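Local coordinates for lipolytic enzyme (Clostridium thermocellum, PDB 2VPT), which removes acetyl groups from xylan as a cellulosomal family 3 carbohydrate esterase, represented here by its catalytic domain of the SGNH hydrolase type, at residues A[147-150]-A[155-158]; A[109-114]-A[123-128]. All coordinates share one frame; numbering follows the deposited sequence.

Interaction 1. Residues A[147-150]-A[155-158]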
ATOM      1  N   GLN A 147     -26.005   0.486 -17.223  1.00 17.80           N
ATOM      2  CA  GLN A 147     -26.766   0.493 -18.479  1.00 18.96           C
ATOM      3  C   GLN A 147     -27.697   1.702 -18.611  1.00 19.80           C
ATOM      4  O   GLN A 147     -27.819   2.268 -19.692  1.00 20.06           O
ATOM      5  CB  GLN A 147     -27.538  -0.804 -18.647  1.00 19.43           C
ATOM      6  CG  GLN A 147     -28.106  -1.007 -20.060  1.00 20.61           C
ATOM      7  CD  GLN A 147     -27.021  -1.110 -21.119  1.00 24.01           C
ATOM      8  OE1 GLN A 147     -26.138  -1.972 -21.046  1.00 25.81           O
ATOM      9  NE2 GLN A 147     -27.075  -0.223 -22.100  1.00 26.01           N
ATOM     10  N   GLN A 148     -28.325   2.093 -17.503  1.00 20.84           N
ATOM     11  CA  GLN A 148     -29.174   3.298 -17.422  1.00 22.78           C
ATOM     12  C   GLN A 148     -28.417   4.559 -17.871  1.00 22.57           C
ATOM     13  O   GLN A 148     -28.924   5.366 -18.642  1.00 23.48           O
ATOM     14  CB  GLN A 148     -29.679   3.431 -15.971  1.00 23.02           C
ATOM     15  CG  GLN A 148     -30.813   4.410 -15.644  1.00 25.39           C
ATOM     16  CD  GLN A 148     -31.444   4.109 -14.269  1.00 26.25           C
ATOM     17  OE1 GLN A 148     -31.277   3.011 -13.720  1.00 31.33           O
ATOM     18  NE2 GLN A 148     -32.177   5.073 -13.721  1.00 30.13           N
ATOM     19  N   LYS A 149     -27.167   4.698 -17.421  1.00 22.20           N
ATOM     20  CA  LYS A 149     -26.363   5.878 -17.726  1.00 22.92           C
ATOM     21  C   LYS A 149     -25.879   5.821 -19.175  1.00 22.31           C
ATOM     22  O   LYS A 149     -25.855   6.832 -19.876  1.00 21.83           O
ATOM     23  CB  LYS A 149     -25.136   5.951 -16.810  1.00 23.39           C
ATOM     24  CG  LYS A 149     -25.391   5.758 -15.321  1.00 25.67           C
ATOM     25  CD  LYS A 149     -25.627   7.048 -14.604  1.00 27.75           C
ATOM     26  CE  LYS A 149     -25.852   6.796 -13.120  1.00 27.34           C
ATOM     27  NZ  LYS A 149     -26.674   7.862 -12.522  1.00 27.27           N
ATOM     28  N   ALA A 150     -25.485   4.631 -19.615  1.00 22.36           N
ATOM     29  CA  ALA A 150     -25.021   4.429 -20.990  1.00 23.14           C
ATOM     30  C   ALA A 150     -26.132   4.719 -22.002  1.00 24.23           C
ATOM     31  O   ALA A 150     -25.898   5.359 -23.027  1.00 24.60           O
ATOM     32  CB  ALA A 150     -24.510   3.022 -21.163  1.00 22.71           C
ATOM     33  N   LYS A 155     -20.461   7.988 -21.494  1.00 19.23           N
ATOM     34  CA  LYS A 155     -19.377   7.076 -21.820  1.00 18.78           C
ATOM     35  C   LYS A 155     -18.963   6.277 -20.571  1.00 17.46           C
ATOM     36  O   LYS A 155     -17.869   6.463 -20.029  1.00 16.06           O
ATOM     37  CB  LYS A 155     -18.200   7.858 -22.429  1.00 19.03           C
ATOM     38  CG  LYS A 155     -18.546   8.490 -23.786  1.00 20.65           C
ATOM     39  CD  LYS A 155     -17.427   9.354 -24.333  1.00 21.96           C
ATOM     40  CE  LYS A 155     -17.723   9.777 -25.759  1.00 25.20           C
ATOM     41  NZ  LYS A 155     -16.707  10.723 -26.281  1.00 27.40           N
ATOM     42  N   VAL A 156     -19.859   5.396 -20.131  1.00 16.04           N
ATOM     43  CA  VAL A 156     -19.638   4.508 -18.982  1.00 15.29           C
ATOM     44  C   VAL A 156     -19.886   3.064 -19.408  1.00 15.12           C
ATOM     45  O   VAL A 156     -20.857   2.767 -20.127  1.00 15.80           O
ATOM     46  CB  VAL A 156     -20.502   4.913 -17.757  1.00 15.73           C
ATOM     47  CG1 VAL A 156     -22.005   4.855 -18.086  1.00 16.80           C
ATOM     48  CG2 VAL A 156     -20.169   4.059 -16.535  1.00 15.48           C
ATOM     49  N   TYR A 157     -19.008   2.163 -18.977  1.00 13.52           N
ATOM     50  CA  TYR A 157     -18.975   0.792 -19.452  1.00 13.46           C
ATOM     51  C   TYR A 157     -18.772  -0.140 -18.278  1.00 12.76           C
ATOM     52  O   TYR A 157     -18.001   0.167 -17.371  1.00 13.38           O
ATOM     53  CB  TYR A 157     -17.823   0.624 -20.465  1.00 14.80           C
ATOM     54  CG  TYR A 157     -17.921   1.621 -21.593  1.00 16.19           C
ATOM     55  CD1 TYR A 157     -18.741   1.366 -22.691  1.00 18.16           C
ATOM     56  CD2 TYR A 157     -17.248   2.833 -21.545  1.00 17.77           C
ATOM     57  CE1 TYR A 157     -18.859   2.289 -23.720  1.00 19.32           C
ATOM     58  CE2 TYR A 157     -17.360   3.771 -22.572  1.00 18.63           C
ATOM     59  CZ  TYR A 157     -18.176   3.491 -23.651  1.00 19.31           C
ATOM     60  OH  TYR A 157     -18.302   4.409 -24.680  1.00 21.35           O
ATOM     61  N   PHE A 158     -19.460  -1.271 -18.298  1.00 12.72           N
ATOM     62  CA  PHE A 158     -19.420  -2.263 -17.240  1.00 13.12           C
ATOM     63  C   PHE A 158     -18.293  -3.254 -17.480  1.00 12.80           C
ATOM     64  O   PHE A 158     -18.098  -3.754 -18.583  1.00 14.02           O
ATOM     65  CB  PHE A 158     -20.775  -2.998 -17.182  1.00 13.66           C
ATOM     66  CG  PHE A 158     -20.852  -4.096 -16.159  1.00 13.87           C
ATOM     67  CD1 PHE A 158     -20.562  -3.866 -14.820  1.00 13.71           C
ATOM     68  CD2 PHE A 158     -21.256  -5.359 -16.528  1.00 14.99           C
ATOM     69  CE1 PHE A 158     -20.655  -4.892 -13.901  1.00 14.22           C
ATOM     70  CE2 PHE A 158     -21.357  -6.376 -15.612  1.00 14.08           C
ATOM     71  CZ  PHE A 158     -21.051  -6.144 -14.293  1.00 14.36           C
TER
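V156 pushes its CG1 methyl into the turn of helix at K149 and A150, and this single branch carries the close part of the contact. CG1 lies 3.6 Å from K149 CB and 3.8 Å from the backbone N of A150, so it packs on the base of the lysine and on main chain together. A chi1 of 60°, with CG1 between the backbone N and the carbonyl carbon of V156, turns this methyl to the helix. A150 meets the strand by its CB as well, 3.8 Å from V156 O and, more loosely, 4.4 Å from V156 CG1. Beyond CB, the lysine turns off; its chain bends at chi2 (-92°) and leads the ammonium away to D112, leaving aliphatic carbon to face the valine. The buried V156 also touches V146, F115, L123 and V125, whereas the side chains of Q147, Q148 and K155 set off away from the contact, and these residues are exposed. The joint is thus narrow, one valine methyl under one helical turn, with exposed polar residues on the outer side. Such a helix, leading through a short turn into the next strand, is the returning half of the beta-alpha-beta crossover between parallel strands 122-126 and 156-159 in the alpha/beta/alpha fold of SGNH hydrolases.

Interaction 2. Residues A[109-114]-A[123-128]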
ATOM      1  N   ASN A 109     -24.873   7.933  -7.939  1.00 15.40           N
ATOM      2  CA  ASN A 109     -24.524   9.327  -7.715  1.00 15.80           C
ATOM      3  C   ASN A 109     -23.039   9.612  -7.945  1.00 15.53           C
ATOM      4  O   ASN A 109     -22.679  10.673  -8.434  1.00 16.33           O
ATOM      5  CB  ASN A 109     -24.935   9.779  -6.302  1.00 16.70           C
ATOM      6  CG  ASN A 109     -26.429   9.835  -6.120  1.00 19.38           C
ATOM      7  OD1 ASN A 109     -27.191   9.844  -7.098  1.00 22.39           O
ATOM      8  ND2 ASN A 109     -26.863   9.845  -4.868  1.00 21.69           N
ATOM      9  N   LEU A 110     -22.183   8.666  -7.557  1.00 14.69           N
ATOM     10  CA  LEU A 110     -20.749   8.817  -7.786  1.00 14.10           C
ATOM     11  C   LEU A 110     -20.411   8.845  -9.278  1.00 14.09           C
ATOM     12  O   LEU A 110     -19.590   9.642  -9.695  1.00 14.55           O
ATOM     13  CB  LEU A 110     -19.989   7.704  -7.056  1.00 13.47           C
ATOM     14  CG  LEU A 110     -18.472   7.656  -7.299  1.00 12.75           C
ATOM     15  CD1 LEU A 110     -17.811   8.981  -6.930  1.00 14.06           C
ATOM     16  CD2 LEU A 110     -17.881   6.525  -6.479  1.00 13.39           C
ATOM     17  N   ILE A 111     -21.055   7.998 -10.071  1.00 14.04           N
ATOM     18  CA  ILE A 111     -20.875   8.019 -11.526  1.00 14.47           C
ATOM     19  C   ILE A 111     -21.259   9.392 -12.073  1.00 15.62           C
ATOM     20  O   ILE A 111     -20.515  10.004 -12.825  1.00 15.98           O
ATOM     21  CB  ILE A 111     -21.692   6.898 -12.216  1.00 14.35           C
ATOM     22  CG1 ILE A 111     -21.106   5.515 -11.854  1.00 14.38           C
ATOM     23  CG2 ILE A 111     -21.742   7.101 -13.745  1.00 15.00           C
ATOM     24  CD1 ILE A 111     -22.047   4.363 -12.132  1.00 14.98           C
ATOM     25  N   ASP A 112     -22.423   9.888 -11.660  1.00 16.63           N
ATOM     26  CA  ASP A 112     -22.875  11.209 -12.107  1.00 17.48           C
ATOM     27  C   ASP A 112     -21.885  12.295 -11.716  1.00 17.17           C
ATOM     28  O   ASP A 112     -21.578  13.183 -12.503  1.00 17.83           O
ATOM     29  CB  ASP A 112     -24.241  11.566 -11.509  1.00 17.99           C
ATOM     30  CG  ASP A 112     -25.381  10.707 -12.050  1.00 20.37           C
ATOM     31  OD1 ASP A 112     -25.174   9.937 -13.008  1.00 22.59           O
ATOM     32  OD2 ASP A 112     -26.499  10.815 -11.493  1.00 23.56           O
ATOM     33  N   GLN A 113     -21.379  12.206 -10.490  1.00 16.61           N
ATOM     34  CA  GLN A 113     -20.422  13.177  -9.978  1.00 16.45           C
ATOM     35  C   GLN A 113     -19.139  13.232 -10.802  1.00 16.62           C
ATOM     36  O   GLN A 113     -18.626  14.297 -11.108  1.00 17.00           O
ATOM     37  CB  GLN A 113     -20.085  12.846  -8.525  1.00 16.63           C
ATOM     38  CG  GLN A 113     -19.101  13.808  -7.880  1.00 16.90           C
ATOM     39  CD  GLN A 113     -18.735  13.388  -6.458  1.00 17.11           C
ATOM     40  OE1 GLN A 113     -19.424  12.589  -5.845  1.00 19.80           O
ATOM     41  NE2 GLN A 113     -17.648  13.926  -5.941  1.00 18.10           N
ATOM     42  N   ILE A 114     -18.621  12.063 -11.160  1.00 15.19           N
ATOM     43  CA  ILE A 114     -17.421  11.985 -11.986  1.00 15.45           C
ATOM     44  C   ILE A 114     -17.603  12.738 -13.309  1.00 16.04           C
ATOM     45  O   ILE A 114     -16.745  13.522 -13.692  1.00 16.58           O
ATOM     46  CB  ILE A 114     -17.003  10.505 -12.216  1.00 14.58           C
ATOM     47  CG1 ILE A 114     -16.479   9.902 -10.901  1.00 14.30           C
ATOM     48  CG2 ILE A 114     -15.961  10.390 -13.346  1.00 15.02           C
ATOM     49  CD1 ILE A 114     -16.413   8.400 -10.861  1.00 14.68           C
ATOM     50  N   LEU A 123     -15.362   6.261 -18.439  1.00 12.33           N
ATOM     51  CA  LEU A 123     -15.481   5.599 -17.138  1.00 11.60           C
ATOM     52  C   LEU A 123     -15.825   4.127 -17.291  1.00 11.74           C
ATOM     53  O   LEU A 123     -16.744   3.758 -18.016  1.00 12.75           O
ATOM     54  CB  LEU A 123     -16.556   6.303 -16.295  1.00 12.17           C
ATOM     55  CG  LEU A 123     -16.843   5.742 -14.896  1.00 11.94           C
ATOM     56  CD1 LEU A 123     -15.644   5.843 -13.946  1.00 12.03           C
ATOM     57  CD2 LEU A 123     -18.051   6.453 -14.261  1.00 13.37           C
ATOM     58  N   PHE A 124     -15.058   3.286 -16.616  1.00 10.85           N
ATOM     59  CA  PHE A 124     -15.332   1.864 -16.478  1.00 10.89           C
ATOM     60  C   PHE A 124     -15.696   1.584 -15.038  1.00 10.49           C
ATOM     61  O   PHE A 124     -15.031   2.066 -14.125  1.00 11.31           O
ATOM     62  CB  PHE A 124     -14.105   1.043 -16.880  1.00 11.36           C
ATOM     63  CG  PHE A 124     -13.788   1.120 -18.341  1.00 11.53           C
ATOM     64  CD1 PHE A 124     -14.406   0.271 -19.221  1.00 11.87           C
ATOM     65  CD2 PHE A 124     -12.917   2.069 -18.844  1.00 11.46           C
ATOM     66  CE1 PHE A 124     -14.146   0.328 -20.571  1.00 12.16           C
ATOM     67  CE2 PHE A 124     -12.655   2.136 -20.210  1.00 12.08           C
ATOM     68  CZ  PHE A 124     -13.273   1.256 -21.064  1.00 12.82           C
ATOM     69  N   VAL A 125     -16.763   0.814 -14.849  1.00 10.47           N
ATOM     70  CA  VAL A 125     -17.268   0.450 -13.528  1.00 10.80           C
ATOM     71  C   VAL A 125     -17.283  -1.063 -13.418  1.00 10.76           C
ATOM     72  O   VAL A 125     -17.930  -1.731 -14.231  1.00 11.03           O
ATOM     73  CB  VAL A 125     -18.676   1.015 -13.294  1.00 10.72           C
ATOM     74  CG1 VAL A 125     -19.197   0.574 -11.918  1.00 12.34           C
ATOM     75  CG2 VAL A 125     -18.649   2.552 -13.405  1.00 11.71           C
ATOM     76  N   ALA A 126     -16.591  -1.595 -12.411  1.00 10.22           N
ATOM     77  CA  ALA A 126     -16.477  -3.033 -12.186  1.00 10.31           C
ATOM     78  C   ALA A 126     -17.372  -3.560 -11.067  1.00 10.28           C
ATOM     79  O   ALA A 126     -17.627  -2.863 -10.081  1.00 11.22           O
ATOM     80  CB  ALA A 126     -15.035  -3.392 -11.866  1.00 10.48           C
ATOM     81  N   ASP A 127     -17.829  -4.800 -11.220  1.00 10.23           N
ATOM     82  CA  ASP A 127     -18.307  -5.576 -10.080  1.00 10.75           C
ATOM     83  C   ASP A 127     -17.163  -6.403  -9.463  1.00 10.83           C
ATOM     84  O   ASP A 127     -15.998  -6.217  -9.848  1.00 11.44           O
ATOM     85  CB  ASP A 127     -19.574  -6.384 -10.422  1.00 11.20           C
ATOM     86  CG  ASP A 127     -19.335  -7.564 -11.327  1.00 12.67           C
ATOM     87  OD1 ASP A 127     -18.205  -7.764 -11.808  1.00 12.71           O
ATOM     88  OD2 ASP A 127     -20.321  -8.315 -11.548  1.00 14.34           O
ATOM     89  N   TYR A 128     -17.463  -7.262  -8.493  1.00 11.13           N
ATOM     90  CA  TYR A 128     -16.457  -8.003  -7.742  1.00 11.39           C
ATOM     91  C   TYR A 128     -16.415  -9.478  -8.107  1.00 11.90           C
ATOM     92  O   TYR A 128     -17.410 -10.081  -8.505  1.00 12.42           O
ATOM     93  CB  TYR A 128     -16.725  -7.873  -6.229  1.00 11.32           C
ATOM     94  CG  TYR A 128     -16.423  -6.508  -5.668  1.00 10.80           C
ATOM     95  CD1 TYR A 128     -15.287  -6.294  -4.923  1.00 11.16           C
ATOM     96  CD2 TYR A 128     -17.285  -5.427  -5.872  1.00 10.41           C
ATOM     97  CE1 TYR A 128     -15.005  -5.042  -4.390  1.00 10.33           C
ATOM     98  CE2 TYR A 128     -17.000  -4.181  -5.355  1.00 10.65           C
ATOM     99  CZ  TYR A 128     -15.846  -3.989  -4.626  1.00 10.01           C
ATOM    100  OH  TYR A 128     -15.576  -2.737  -4.093  1.00 11.20           O
TER
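I111 and I114, one turn apart on helix 104-117, pack their aliphatic side chains against L123 and V125 of strand 122-126. The helix runs nearly antiparallel to the strand (164° between the short axes), and the axes come within 10.6 Å. I111 can be followed outward. Its CB is 4.2 Å from L123 CD2, and its CG2 branch makes the closest approach, 3.8 Å to the same L123 CD2. CG1 stands between the two strand residues, 4.0 Å from L123 CD2 and 4.1 Å from V125 CG2. The tip, CD1, leaves the leucine and settles 4.1 Å from V125 CG2. A chi1 of -68° sets CG1 anti to the carbonyl carbon, and the extended chi2 of 163° then carries CD1 on to the valine. I111 therefore bridges two residues of one strand face, crossing L123 at about a right angle. The other methyl of L123, CD1, meets I114 CD1 at 4.1 Å, so the leucine's fork is shared between the two isoleucines. L123 also touches V87 and L89 of neighbouring strand 86-90, and I114 reaches I75 of helix 68-82. Across the contact only aliphatic carbons meet: cohesion comes from dispersion and the exclusion of water, and the fit depends on branch shape, with no directional bond to fix it.

Interaction 2 is core and interaction 1 lies nearer the surface, their centres about 9 Å apart. Both fasten a helix to the same sheet, on neighbouring parallel strands: the main chain of Y157 in 155-158 probably bonds to that of V125 in 123-128. The two helices are tied as well, by a salt bridge of 2.6 Å between K149 NZ and D112 OD1. Chemistry follows depth. All four touching residues of 109-114 and 123-128 are buried aliphatics, whereas 147-150 adds a lysine stem, an alanine and backbone atoms around one buried valine and keeps its charge for the neighbouring helix.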